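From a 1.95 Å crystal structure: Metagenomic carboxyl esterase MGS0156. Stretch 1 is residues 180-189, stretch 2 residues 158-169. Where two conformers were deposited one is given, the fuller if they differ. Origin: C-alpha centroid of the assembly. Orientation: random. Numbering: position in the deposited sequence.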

# COMPACT_ATOMS: atom_id res chain seq x y z
N ALA A 180 7.64 3.09 12.16
CA ALA A 180 6.31 2.69 11.71
C ALA A 180 6.31 2.21 10.28
O ALA A 180 7.14 2.66 9.47
CB ALA A 180 5.34 3.85 11.88
N VAL A 181 5.39 1.30 9.98
CA VAL A 181 5.09 0.91 8.60
C VAL A 181 3.63 1.12 8.31
O VAL A 181 2.80 0.57 9.02
CB VAL A 181 5.39 -0.56 8.31
CG1 VAL A 181 5.00 -0.90 6.85
CG2 VAL A 181 6.87 -0.87 8.58
N VAL A 182 3.33 1.88 7.27
CA VAL A 182 1.97 2.05 6.81
C VAL A 182 1.81 1.34 5.49
O VAL A 182 2.56 1.59 4.54
CB VAL A 182 1.62 3.53 6.63
CG1 VAL A 182 0.17 3.65 6.18
CG2 VAL A 182 1.87 4.28 7.94
N SER A 183 0.85 0.44 5.44
CA SER A 183 0.51 -0.28 4.23
C SER A 183 -0.68 0.39 3.53
O SER A 183 -1.74 0.56 4.13
CB SER A 183 0.16 -1.74 4.61
OG SER A 183 -0.05 -2.54 3.47
N VAL A 184 -0.50 0.76 2.26
CA VAL A 184 -1.57 1.30 1.43
C VAL A 184 -1.86 0.34 0.28
O VAL A 184 -1.05 0.20 -0.64
CB VAL A 184 -1.18 2.69 0.86
CG1 VAL A 184 -2.34 3.31 0.12
CG2 VAL A 184 -0.69 3.63 2.01
N ALA A 185 -3.02 -0.33 0.33
CA ALA A 185 -3.32 -1.41 -0.59
C ALA A 185 -2.14 -2.39 -0.67
O ALA A 185 -1.75 -2.85 -1.75
CB ALA A 185 -3.67 -0.87 -1.98
N GLY A 186 -1.55 -2.70 0.48
CA GLY A 186 -0.43 -3.61 0.52
C GLY A 186 -0.86 -5.04 0.34
O GLY A 186 -1.90 -5.46 0.85
N ALA A 187 -0.06 -5.81 -0.38
CA ALA A 187 -0.40 -7.20 -0.69
C ALA A 187 0.04 -8.10 0.45
O ALA A 187 0.83 -9.02 0.24
CB ALA A 187 0.28 -7.63 -2.01
N ILE A 188 -0.49 -7.86 1.64
CA ILE A 188 0.00 -8.55 2.84
C ILE A 188 -0.12 -10.08 2.73
O ILE A 188 0.82 -10.81 3.02
CB ILE A 188 -0.73 -8.05 4.10
CG1 ILE A 188 -0.72 -6.51 4.17
CG2 ILE A 188 -0.14 -8.70 5.37
CD1 ILE A 188 0.67 -5.86 4.04
N ASP A 189 -1.29 -10.56 2.30
CA ASP A 189 -1.49 -11.98 2.06
C ASP A 189 -1.31 -12.37 0.59
O ASP A 189 -1.75 -13.44 0.17
CB ASP A 189 -2.89 -12.42 2.49
CG ASP A 189 -3.14 -12.27 3.98
OD1 ASP A 189 -2.17 -12.22 4.76
OD2 ASP A 189 -4.33 -12.24 4.36
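Stretch 2 (158-169) SKGAVDVLEALV

The closest CA pair across the stretches is Gly186 and Ser158, with Gly186 CA 3.9 Å from Ser158 CA. An ideal CB built on Gly186 would stand 2.7 Å from Ala161 CB and 1.9 Å from Ser183 OG, a clash with both; as glycine, its CA instead packs 3.8 Å from Ala161 CB and 3.5 Å from Ser158 O, the latter a CA-H...O contact.

Ser158, with phi/psi of 57/-126, joins the two stretches through its main chain. Its carbonyl accepts the best-formed bond of the contact, Ala187 N to Ser158 O at 3.1 Å and 169°, and also takes Ala161 N at 3.2 Å within its own stretch. Its amide is held less firmly: Ser158 N makes weak bonds to Ala185 O (3.1 Å, 123°) and Val184 O (3.4 Å, 152°).

Most of stretch 2 is helix, which continues past Val169, as the backbone bonds from Asp163 N to Lys159 O (2.9 Å) through Val169 N to Leu165 O (3.0 Å) attest. Its axis runs nearly antiparallel to strand 180-184, with a signed crossing angle of -154° and a closest approach of 8.1 Å. Accordingly, Val181, early in stretch 1, meets the later helix: its CG2 lies 3.9 Å from Val164 CG1 and 3.5 Å from Leu168 CD1. Val182 points away, consistent with strand alternation, while Ser183 turns sideways and brings OG to 3.5 Å from Ala161 CB.

Beyond the strand, Ile188 points sideways at CB, but its m,m rotamer carries CD1 to 3.9 Å from Ala161 CB, 4.4 Å from Val162 CG1 and 4.5 Å from Leu165 CD1. Val162 CG1 also lies 3.4 Å from Ala187 O. Together the stretches bury 451 Å², summed over both sides.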

# COMPACT_ATOMS: atom_id res chain seq x y z
N SER A 158 1.13 -1.82 -2.34
CA SER A 158 1.13 -3.11 -3.02
C SER A 158 2.25 -4.03 -2.53
O SER A 158 2.42 -4.28 -1.35
CB SER A 158 1.24 -2.86 -4.52
OG SER A 158 1.01 -4.04 -5.28
N LYS A 159 3.06 -4.52 -3.48
CA LYS A 159 4.18 -5.39 -3.12
C LYS A 159 5.23 -4.69 -2.24
O LYS A 159 6.01 -5.34 -1.52
CB LYS A 159 4.83 -5.95 -4.40
CG LYS A 159 5.96 -6.96 -4.13
CD LYS A 159 6.41 -7.67 -5.41
CE LYS A 159 7.79 -8.31 -5.22
NZ LYS A 159 8.86 -7.23 -5.04
N GLY A 160 5.27 -3.36 -2.30
CA GLY A 160 6.21 -2.61 -1.48
C GLY A 160 6.06 -2.87 0.00
O GLY A 160 7.03 -2.85 0.77
N ALA A 161 4.82 -3.13 0.41
CA ALA A 161 4.55 -3.41 1.81
C ALA A 161 5.25 -4.66 2.27
O ALA A 161 5.78 -4.70 3.38
CB ALA A 161 3.02 -3.53 2.04
N VAL A 162 5.28 -5.69 1.44
CA VAL A 162 5.89 -6.93 1.90
C VAL A 162 7.37 -6.96 1.60
O VAL A 162 8.10 -7.63 2.30
CB VAL A 162 5.18 -8.16 1.32
CG1 VAL A 162 3.74 -8.19 1.87
CG2 VAL A 162 5.16 -8.13 -0.18
N ASP A 163 7.82 -6.17 0.61
CA ASP A 163 9.25 -5.88 0.48
C ASP A 163 9.77 -5.31 1.83
O ASP A 163 10.79 -5.74 2.34
CB ASP A 163 9.52 -4.86 -0.65
CG ASP A 163 9.31 -5.42 -2.06
OD1 ASP A 163 9.13 -6.66 -2.26
OD2 ASP A 163 9.35 -4.59 -3.01
N VAL A 164 9.03 -4.37 2.42
CA VAL A 164 9.46 -3.75 3.68
C VAL A 164 9.35 -4.72 4.87
O VAL A 164 10.28 -4.81 5.68
CB VAL A 164 8.65 -2.45 3.97
CG1 VAL A 164 8.88 -1.96 5.40
CG2 VAL A 164 9.06 -1.34 3.00
N LEU A 165 8.25 -5.47 4.96
CA LEU A 165 8.12 -6.45 6.06
C LEU A 165 9.24 -7.49 6.01
O LEU A 165 9.79 -7.88 7.05
CB LEU A 165 6.75 -7.15 6.02
CG LEU A 165 5.52 -6.27 6.32
CD1 LEU A 165 4.21 -7.11 6.46
CD2 LEU A 165 5.75 -5.40 7.57
N GLU A 166 9.58 -7.97 4.82
CA GLU A 166 10.66 -8.93 4.72
C GLU A 166 11.98 -8.29 5.15
O GLU A 166 12.81 -8.94 5.77
CB GLU A 166 10.77 -9.50 3.29
CG GLU A 166 9.50 -10.30 2.91
CD GLU A 166 9.73 -11.47 1.94
OE1 GLU A 166 10.88 -11.70 1.48
OE2 GLU A 166 8.74 -12.17 1.63
N ALA A 167 12.16 -7.02 4.82
CA ALA A 167 13.36 -6.29 5.24
C ALA A 167 13.42 -6.20 6.78
O ALA A 167 14.46 -6.46 7.39
CB ALA A 167 13.39 -4.90 4.61
N LEU A 168 12.31 -5.85 7.40
CA LEU A 168 12.27 -5.70 8.88
C LEU A 168 12.58 -7.01 9.58
O LEU A 168 13.23 -7.05 10.60
CB LEU A 168 10.90 -5.16 9.32
CG LEU A 168 10.67 -3.72 8.85
CD1 LEU A 168 9.29 -3.27 9.20
CD2 LEU A 168 11.69 -2.81 9.53
N VAL A 169 12.11 -8.10 8.99
CA VAL A 169 12.39 -9.41 9.53
C VAL A 169 13.83 -9.84 9.29
O VAL A 169 14.43 -10.51 10.12
CB VAL A 169 11.43 -10.46 8.92
CG1 VAL A 169 11.90 -11.88 9.26
CG2 VAL A 169 10.01 -10.23 9.45